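Local coordinates for protein induced by osmotic stress (Scheffersomyces stipitis CBS 6054, PDB 5GMO), which binds NADP(+) and probably acts as a cinnamyl-alcohol dehydrogenase, interconverting aldehydes and alcohols, as a member of the dihydroflavonol-4-reductase subfamily, at residues P192-G197 and P229-T234; L209-E214 and D324-V329; G233-V238 and L261-F266. All coordinates share one frame; numbering follows the deposited sequence.

Interaction 1 (P192-G197 and P229-T234); sequences PVYIFG and PATTGT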
loop_
_atom_site.group_PDB
_atom_site.type_symbol
_atom_site.label_atom_id
_atom_site.label_comp_id
_atom_site.label_asym_id
_atom_site.label_seq_id
_atom_site.Cartn_x
_atom_site.Cartn_y
_atom_site.Cartn_z
ATOM N N PRO A 192 -4.206 -2.015 3.667
ATOM C CA PRO A 192 -3.882 -0.837 4.476
ATOM C C PRO A 192 -4.916 0.277 4.357
ATOM O O PRO A 192 -5.708 0.305 3.414
ATOM C CB PRO A 192 -2.529 -0.373 3.902
ATOM C CG PRO A 192 -2.534 -0.835 2.505
ATOM C CD PRO A 192 -3.395 -2.087 2.439
ATOM N N VAL A 193 -4.888 1.193 5.322
ATOM C CA VAL A 193 -5.724 2.381 5.283
ATOM C C VAL A 193 -4.922 3.573 4.713
ATOM O O VAL A 193 -4.073 3.372 3.841
ATOM C CB VAL A 193 -6.319 2.635 6.666
ATOM C CG1 VAL A 193 -7.236 1.450 7.037
ATOM C CG2 VAL A 193 -5.208 2.800 7.720
ATOM N N TYR A 194 -5.204 4.799 5.158
ATOM C CA TYR A 194 -4.415 5.959 4.728
ATOM C C TYR A 194 -2.978 5.763 5.180
ATOM O O TYR A 194 -2.712 5.621 6.375
ATOM C CB TYR A 194 -4.944 7.250 5.353
ATOM C CG TYR A 194 -6.273 7.704 4.806
ATOM C CD1 TYR A 194 -7.464 7.119 5.237
ATOM C CD2 TYR A 194 -6.343 8.721 3.856
ATOM C CE1 TYR A 194 -8.694 7.532 4.725
ATOM C CE2 TYR A 194 -7.566 9.149 3.350
ATOM C CZ TYR A 194 -8.735 8.554 3.789
ATOM O OH TYR A 194 -9.941 8.973 3.278
ATOM N N ILE A 195 -2.048 5.757 4.239
ATOM C CA ILE A 195 -0.662 5.498 4.583
ATOM C C ILE A 195 0.167 6.773 4.772
ATOM O O ILE A 195 0.252 7.617 3.875
ATOM C CB ILE A 195 -0.006 4.578 3.535
ATOM C CG1 ILE A 195 -0.802 3.271 3.423
ATOM C CG2 ILE A 195 1.464 4.314 3.889
ATOM C CD1 ILE A 195 -0.267 2.310 2.401
ATOM N N PHE A 196 0.765 6.902 5.956
ATOM C CA PHE A 196 1.656 7.999 6.271
ATOM C C PHE A 196 3.037 7.426 6.564
ATOM O O PHE A 196 3.185 6.213 6.787
ATOM C CB PHE A 196 1.196 8.719 7.535
ATOM C CG PHE A 196 -0.073 9.475 7.389
ATOM C CD1 PHE A 196 -1.291 8.816 7.315
ATOM C CD2 PHE A 196 -0.064 10.853 7.379
ATOM C CE1 PHE A 196 -2.472 9.514 7.202
ATOM C CE2 PHE A 196 -1.252 11.567 7.267
ATOM C CZ PHE A 196 -2.460 10.885 7.178
ATOM N N GLY A 197 4.037 8.301 6.626
ATOM C CA GLY A 197 5.382 7.880 6.975
ATOM C C GLY A 197 6.415 8.322 5.958
ATOM O O GLY A 197 6.069 8.718 4.838
ATOM N N PRO A 229 -8.747 20.997 6.456
ATOM C CA PRO A 229 -9.163 19.889 5.588
ATOM C C PRO A 229 -10.058 18.977 6.374
ATOM O O PRO A 229 -9.696 18.607 7.485
ATOM C CB PRO A 229 -7.852 19.174 5.278
ATOM C CG PRO A 229 -6.808 20.226 5.408
ATOM C CD PRO A 229 -7.282 21.137 6.515
ATOM N N ALA A 230 -11.225 18.650 5.834
ATOM C CA ALA A 230 -12.226 17.925 6.611
ATOM C C ALA A 230 -12.086 16.420 6.405
ATOM O O ALA A 230 -12.895 15.638 6.921
ATOM C CB ALA A 230 -13.628 18.405 6.253
ATOM N N THR A 231 -11.054 16.031 5.651
ATOM C CA THR A 231 -10.737 14.624 5.429
ATOM C C THR A 231 -10.499 13.944 6.765
ATOM O O THR A 231 -9.996 14.551 7.708
ATOM C CB THR A 231 -9.472 14.423 4.561
ATOM O OG1 THR A 231 -9.077 15.667 3.965
ATOM C CG2 THR A 231 -9.732 13.381 3.469
ATOM N N THR A 232 -10.865 12.675 6.838
ATOM C CA THR A 232 -10.799 11.939 8.088
ATOM C C THR A 232 -10.830 10.447 7.780
ATOM O O THR A 232 -11.287 10.021 6.721
ATOM C CB THR A 232 -11.955 12.351 9.027
ATOM O OG1 THR A 232 -12.140 11.372 10.062
ATOM C CG2 THR A 232 -13.234 12.506 8.230
ATOM N N GLY A 233 -10.316 9.658 8.704
ATOM C CA GLY A 233 -10.249 8.230 8.524
ATOM C C GLY A 233 -9.203 7.698 9.459
ATOM O O GLY A 233 -8.862 8.348 10.446
ATOM N N THR A 234 -8.690 6.516 9.160
ATOM C CA THR A 234 -7.687 5.914 10.013
ATOM C C THR A 234 -6.384 5.919 9.256
ATOM O O THR A 234 -6.380 5.977 8.027
ATOM C CB THR A 234 -8.076 4.487 10.418
ATOM O OG1 THR A 234 -8.268 3.689 9.238
ATOM C CG2 THR A 234 -9.356 4.510 11.219
#

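Interaction 2 (L209-E214 and D324-V329); sequences LNLSAE and DSIKQV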
loop_
_atom_site.group_PDB
_atom_site.type_symbol
_atom_site.label_atom_id
_atom_site.label_comp_id
_atom_site.label_asym_id
_atom_site.label_seq_id
_atom_site.Cartn_x
_atom_site.Cartn_y
_atom_site.Cartn_z
ATOM N N LEU A 209 10.892 18.617 -1.166
ATOM C CA LEU A 209 9.854 19.160 -0.268
ATOM C C LEU A 209 8.447 18.540 -0.433
ATOM O O LEU A 209 7.490 18.959 0.231
ATOM C CB LEU A 209 9.810 20.705 -0.289
ATOM C CG LEU A 209 10.718 21.508 0.660
ATOM C CD1 LEU A 209 10.023 21.755 1.999
ATOM C CD2 LEU A 209 12.085 20.857 0.884
ATOM N N ASN A 210 8.326 17.534 -1.298
ATOM C CA ASN A 210 7.044 16.859 -1.489
ATOM C C ASN A 210 6.954 15.571 -0.670
ATOM O O ASN A 210 7.908 14.786 -0.618
ATOM C CB ASN A 210 6.780 16.578 -2.972
ATOM C CG ASN A 210 5.300 16.432 -3.280
ATOM O OD1 ASN A 210 4.451 16.800 -2.467
ATOM N ND2 ASN A 210 4.983 15.901 -4.459
ATOM N N LEU A 211 5.806 15.365 -0.027
ATOM C CA LEU A 211 5.606 14.209 0.842
ATOM C C LEU A 211 4.813 13.089 0.173
ATOM O O LEU A 211 3.738 13.332 -0.390
ATOM C CB LEU A 211 4.917 14.628 2.144
ATOM C CG LEU A 211 5.761 15.495 3.079
ATOM C CD1 LEU A 211 5.117 16.848 3.277
ATOM C CD2 LEU A 211 5.971 14.787 4.405
ATOM N N SER A 212 5.351 11.869 0.244
ATOM C CA SER A 212 4.663 10.681 -0.267
ATOM C C SER A 212 3.524 10.264 0.655
ATOM O O SER A 212 2.568 9.629 0.215
ATOM C CB SER A 212 5.625 9.516 -0.444
ATOM O OG SER A 212 6.734 9.893 -1.236
ATOM N N ALA A 213 3.643 10.594 1.940
ATOM C CA ALA A 213 2.473 10.608 2.809
ATOM C C ALA A 213 1.591 11.743 2.273
ATOM O O ALA A 213 1.709 12.892 2.703
ATOM C CB ALA A 213 2.884 10.868 4.257
ATOM N N GLU A 214 0.723 11.414 1.318
ATOM C CA GLU A 214 0.036 12.428 0.512
ATOM C C GLU A 214 -0.857 13.400 1.288
ATOM O O GLU A 214 -0.929 14.589 0.961
ATOM C CB GLU A 214 -0.754 11.773 -0.626
ATOM C CG GLU A 214 -0.046 11.817 -1.979
ATOM C CD GLU A 214 0.813 10.591 -2.246
ATOM O OE1 GLU A 214 0.483 9.507 -1.719
ATOM O OE2 GLU A 214 1.815 10.711 -2.990
ATOM N N ASP A 324 8.071 12.059 11.367
ATOM C CA ASP A 324 9.160 11.437 10.612
ATOM C C ASP A 324 9.078 11.819 9.129
ATOM O O ASP A 324 10.106 12.000 8.475
ATOM C CB ASP A 324 9.199 9.901 10.775
ATOM C CG ASP A 324 9.686 9.458 12.152
ATOM O OD1 ASP A 324 10.248 10.289 12.896
ATOM O OD2 ASP A 324 9.510 8.272 12.495
ATOM N N SER A 325 7.861 11.946 8.608
ATOM C CA SER A 325 7.679 12.251 7.188
ATOM C C SER A 325 8.231 13.627 6.885
ATOM O O SER A 325 9.014 13.817 5.953
ATOM C CB SER A 325 6.207 12.226 6.808
ATOM O OG SER A 325 5.613 11.002 7.204
ATOM N N ILE A 326 7.806 14.583 7.691
ATOM C CA ILE A 326 8.177 15.972 7.513
ATOM C C ILE A 326 9.649 16.205 7.815
ATOM O O ILE A 326 10.317 16.912 7.067
ATOM C CB ILE A 326 7.274 16.888 8.355
ATOM C CG1 ILE A 326 5.825 16.747 7.865
ATOM C CG2 ILE A 326 7.752 18.328 8.286
ATOM C CD1 ILE A 326 4.837 17.599 8.619
ATOM N N LYS A 327 10.160 15.578 8.875
ATOM C CA LYS A 327 11.567 15.738 9.255
ATOM C C LYS A 327 12.487 15.424 8.086
ATOM O O LYS A 327 13.479 16.118 7.850
ATOM C CB LYS A 327 11.941 14.834 10.434
ATOM C CG LYS A 327 11.745 15.455 11.806
ATOM C CD LYS A 327 12.203 14.495 12.912
ATOM C CE LYS A 327 12.121 15.137 14.300
ATOM N NZ LYS A 327 12.549 14.205 15.394
ATOM N N GLN A 328 12.150 14.370 7.358
ATOM C CA GLN A 328 12.979 13.916 6.254
ATOM C C GLN A 328 12.880 14.870 5.061
ATOM O O GLN A 328 13.873 15.166 4.412
ATOM C CB GLN A 328 12.581 12.492 5.858
ATOM C CG GLN A 328 12.818 12.151 4.410
ATOM C CD GLN A 328 12.286 10.780 4.056
ATOM O OE1 GLN A 328 11.080 10.593 3.917
ATOM N NE2 GLN A 328 13.181 9.813 3.925
ATOM N N VAL A 329 11.680 15.355 4.782
ATOM C CA VAL A 329 11.483 16.313 3.706
ATOM C C VAL A 329 12.304 17.587 3.949
ATOM O O VAL A 329 12.829 18.197 3.021
ATOM C CB VAL A 329 9.984 16.635 3.558
ATOM C CG1 VAL A 329 9.768 18.069 3.113
ATOM C CG2 VAL A 329 9.329 15.656 2.604
#

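Interaction 3 (G233-V238 and L261-F266); sequences GTFIDV and LSNTRF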
loop_
_atom_site.group_PDB
_atom_site.type_symbol
_atom_site.label_atom_id
_atom_site.label_comp_id
_atom_site.label_asym_id
_atom_site.label_seq_id
_atom_site.Cartn_x
_atom_site.Cartn_y
_atom_site.Cartn_z
ATOM N N GLY A 233 -10.316 9.658 8.704
ATOM C CA GLY A 233 -10.249 8.230 8.524
ATOM C C GLY A 233 -9.203 7.698 9.459
ATOM O O GLY A 233 -8.862 8.348 10.446
ATOM N N THR A 234 -8.690 6.516 9.160
ATOM C CA THR A 234 -7.687 5.914 10.013
ATOM C C THR A 234 -6.384 5.919 9.256
ATOM O O THR A 234 -6.380 5.977 8.027
ATOM C CB THR A 234 -8.076 4.487 10.418
ATOM O OG1 THR A 234 -8.268 3.689 9.238
ATOM C CG2 THR A 234 -9.356 4.510 11.219
ATOM N N PHE A 235 -5.281 5.882 9.990
ATOM C CA PHE A 235 -3.970 5.927 9.377
ATOM C C PHE A 235 -3.207 4.656 9.749
ATOM O O PHE A 235 -3.580 3.950 10.682
ATOM C CB PHE A 235 -3.194 7.180 9.845
ATOM C CG PHE A 235 -2.076 6.875 10.829
ATOM C CD1 PHE A 235 -2.345 6.734 12.183
ATOM C CD2 PHE A 235 -0.774 6.719 10.390
ATOM C CE1 PHE A 235 -1.338 6.440 13.080
ATOM C CE2 PHE A 235 0.226 6.413 11.265
ATOM C CZ PHE A 235 -0.051 6.273 12.621
ATOM N N ILE A 236 -2.139 4.387 9.004
ATOM C CA ILE A 236 -1.172 3.354 9.328
ATOM C C ILE A 236 0.169 3.823 8.772
ATOM O O ILE A 236 0.221 4.422 7.695
ATOM C CB ILE A 236 -1.557 1.985 8.694
ATOM C CG1 ILE A 236 -0.630 0.877 9.206
ATOM C CG2 ILE A 236 -1.540 2.066 7.168
ATOM C CD1 ILE A 236 -0.918 0.467 10.645
ATOM N N ASP A 237 1.249 3.562 9.500
ATOM C CA ASP A 237 2.586 3.970 9.066
ATOM C C ASP A 237 3.129 2.992 8.048
ATOM O O ASP A 237 3.050 1.777 8.252
ATOM C CB ASP A 237 3.550 4.078 10.257
ATOM C CG ASP A 237 4.928 4.607 9.855
ATOM O OD1 ASP A 237 5.761 3.822 9.349
ATOM O OD2 ASP A 237 5.181 5.814 10.043
ATOM N N VAL A 238 3.703 3.523 6.971
ATOM C CA VAL A 238 4.222 2.710 5.866
ATOM C C VAL A 238 5.252 1.653 6.316
ATOM O O VAL A 238 5.407 0.613 5.679
ATOM C CB VAL A 238 4.862 3.601 4.756
ATOM C CG1 VAL A 238 6.085 4.314 5.286
ATOM C CG2 VAL A 238 5.237 2.776 3.527
ATOM N N LEU A 261 -4.635 -3.511 8.054
ATOM C CA LEU A 261 -3.569 -2.658 8.559
ATOM C C LEU A 261 -4.133 -1.261 8.783
ATOM O O LEU A 261 -4.222 -0.447 7.847
ATOM C CB LEU A 261 -2.397 -2.621 7.578
ATOM C CG LEU A 261 -1.247 -3.606 7.851
ATOM C CD1 LEU A 261 -0.425 -3.163 9.072
ATOM C CD2 LEU A 261 -1.755 -5.052 8.033
ATOM N N SER A 262 -4.545 -1.011 10.024
ATOM C CA SER A 262 -5.240 0.215 10.380
ATOM C C SER A 262 -4.922 0.586 11.826
ATOM O O SER A 262 -5.060 -0.240 12.723
ATOM C CB SER A 262 -6.752 0.018 10.211
ATOM O OG SER A 262 -7.476 1.214 10.480
ATOM N N ASN A 263 -4.501 1.826 12.060
ATOM C CA ASN A 263 -4.176 2.255 13.421
ATOM C C ASN A 263 -5.241 3.201 13.956
ATOM O O ASN A 263 -6.409 2.828 14.049
ATOM C CB ASN A 263 -2.766 2.859 13.487
ATOM C CG ASN A 263 -2.202 2.915 14.910
ATOM O OD1 ASN A 263 -2.836 2.471 15.873
ATOM N ND2 ASN A 263 -0.994 3.469 15.042
ATOM N N THR A 264 -4.858 4.426 14.294
ATOM C CA THR A 264 -5.782 5.330 14.963
ATOM C C THR A 264 -6.483 6.315 14.007
ATOM O O THR A 264 -6.042 6.545 12.871
ATOM C CB THR A 264 -5.062 6.144 16.070
ATOM O OG1 THR A 264 -3.963 6.851 15.492
ATOM C CG2 THR A 264 -4.559 5.241 17.193
ATOM N N ARG A 265 -7.558 6.924 14.494
ATOM C CA ARG A 265 -8.339 7.861 13.695
ATOM C C ARG A 265 -7.759 9.293 13.712
ATOM O O ARG A 265 -7.129 9.711 14.686
ATOM C CB ARG A 265 -9.799 7.841 14.154
ATOM C CG ARG A 265 -10.766 8.251 13.081
ATOM C CD ARG A 265 -12.207 7.930 13.443
ATOM N NE ARG A 265 -12.603 6.584 13.043
ATOM C CZ ARG A 265 -12.953 6.252 11.806
ATOM N NH1 ARG A 265 -13.309 5.003 11.533
ATOM N NH2 ARG A 265 -12.949 7.166 10.848
ATOM N N PHE A 266 -7.968 10.033 12.624
ATOM C CA PHE A 266 -7.488 11.409 12.501
ATOM C C PHE A 266 -8.410 12.198 11.595
ATOM O O PHE A 266 -9.172 11.621 10.824
ATOM C CB PHE A 266 -6.097 11.435 11.868
ATOM C CG PHE A 266 -6.106 11.113 10.395
ATOM C CD1 PHE A 266 -6.101 9.789 9.963
ATOM C CD2 PHE A 266 -6.150 12.133 9.436
ATOM C CE1 PHE A 266 -6.129 9.473 8.608
ATOM C CE2 PHE A 266 -6.187 11.826 8.077
ATOM C CZ PHE A 266 -6.165 10.491 7.664
HETATM O O HOH W 1 1.200 2.991 12.377
#

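Interaction 1 (P192-G197 and P229-T234)
The phenol ring of Tyr194 meets the chain of Thr232, Gly233 and Thr234. At its edge, near the ring plane, lies the carbonyl oxygen of Thr234, with Tyr194 CD1 3.2 Å from Thr234 O. Gly233 and the carbonyl of Thr232 approach the same ring obliquely, Gly233 CA coming within 4.2 Å of Tyr194 CE1. Farther out, the hydroxyl passes Thr232 O and the methyl of Thr231 at longer range. The ring gets there because CG stands anti to the carbonyl carbon (chi1 -71°), which swings it toward residues 231-234. A side chain at Gly233 would collide with Tyr194 CE1, and at the backbone angles of Gly233 a CB would in any case press on the carbonyl oxygen of Thr232. Thr234 O also accepts a weak, bent hydrogen bond from Tyr194 N, 3.3 Å long with an angle of 138° at the hydrogen. On the other side of this bond Val193 lies across Thr234 at about a right angle: Val193 CG1 is 3.3 Å from Thr234 OG1, and Val193 CG2 is 3.4 Å from Thr234 O. The threonine hydroxyl is hydrogen-bonded to Ser262. The short strands 194-196 and 232-234 run at 78° to each other, and the tyrosine ring lies between the backbone of the first and residues 231-234. Both belong to a beta-alpha-beta unit whose connecting helix, 214-220, packs on Tyr194 and Thr231 through Met215. Strand 194-196 also carries Ile195, an NADP(+)-binding residue, and leads to Gly197, whose carbonyl oxygen is hydrogen-bonded to Tyr13 at the start of helix 13-24. Helix 238-250 packs against Ile195, and helix 318-330 against Phe196.

Interaction 2 (L209-E214 and D324-V329)
The NADP(+)-site loop that leads into helix 214-220 of this Rossmann-type protein, and supplies Asn210 and Ser212, is packed by Leu211 against Val329 of the C-terminal helix 318-330. The contact is made by van der Waals packing, with apolar side chains at its centre. Leu211 projects toward the helix and crosses Val329 at about a right angle, Leu211 CG lying 3.6 Å from Val329 CG2. This CG stands anti to the carbonyl carbon, beside the backbone N (chi1 -69°), which carries the branch to the helix. Leu211 CD2 reaches one turn back to lie 3.5 Å from Ser325 CB, and also touches Ile326 CG1. The two methyls of Val329 divide the loop between them: CG2 also touches the carbonyl oxygen of Asn210, at 3.6 Å, whereas CG1 lies 3.6 Å from Leu209 CA. Cutting Val329 back to an alanine here would remove both methyls and is likely to open a gap beside Leu211 and leave the backbone of Leu209 and Asn210 less well packed. Leu209, itself poorly ordered, lays its CD2 against Val329 O near the solvent. At the inner end Ala213, the centre of an inverse gamma turn and the N-cap of helix 214-220, faces Ser325. The serine hydroxyl is bonded within its own helix to Ser321 O, and what it presents to the loop is a van der Waals contact, Ser325 OG lying 4.0 Å from Ala213 CB.

Interaction 3 (G233-V238 and L261-F266)
Gly233 and Phe266 form an antiparallel hydrogen-bonded pair, Gly233 N reaching Phe266 O at 3.1 Å and Phe266 N reaching Gly233 O at 2.9 Å, with Thr234 and Arg265 next to them as a non-hydrogen-bonded pair. This joins the central strand 232-237 to the outer strand 265-267 of the small three-stranded mixed sheet that accompanies the parallel Rossmann sheet. Beyond the pair the ladder becomes irregular: Phe235 N binds Thr264 O, but Phe235 O takes its short bond, 2.7 Å, from Asn263 N, one residue before Thr264, and not from Thr264 N. Thr234 OG1 and Ser262 OG share a hydrogen bond of 2.9 Å in which either may be the donor. The serine hydroxyl stands anti to its nitrogen (chi1 -177°), directed at the threonine. Arg265 bends at chi3 and lays one face of its guanidinium over Thr234 CG2, while its NH2 makes a weak hydrogen bond to Leu135 O. Phe266 folds back over the glycine, placing Gly233 N above one face of its ring, toward the rim, and turning its edge to the carbonyl of Thr234; Phe235 CB also touches it. The ring of Phe235 lies alongside Asn263, ring and amide planes 35° apart, and has Thr264 OG1 at its edge, 3.6 Å from Phe235 CE1. Farther along, Ile236 CD1 meets Leu261 CD1 at 4.0 Å, where the chain leaves the last Rossmann strand, 258-261. Asp237 follows as the N-cap of helix 238-250; its side chain caps a backbone N in the first turn, and also forms a salt bridge with Arg239 and a hydrogen bond with Ser321. A water closes this end, accepting from Asp237 N at 2.9 Å and, weakly, from Asn263 ND2 at 3.5 Å.

How the interactions relate
Interactions 1 and 3 lie on the two flanks of strand 232-237, sharing Gly233 and Thr234, and together assemble one mixed three-stranded sheet. Interaction 3 is a buried set of four backbone hydrogen bonds and one between hydroxyls, whereas interaction 1 is only partly buried and takes hold at a diverging strand end through a tyrosine edge and one weak bond. Interaction 2, about 14 Å from interaction 1 between centres, relies on apolar side chains, buried at its core but solvent-facing at Leu209. It meets interaction 1 where Ala213 and Ser325 pack on Phe196 and Gly197. Interactions 1 and 2 both include NADP(+)-binding residues, while in interaction 3 the Ile236 side chain lies about 4 Å from that of Ile195.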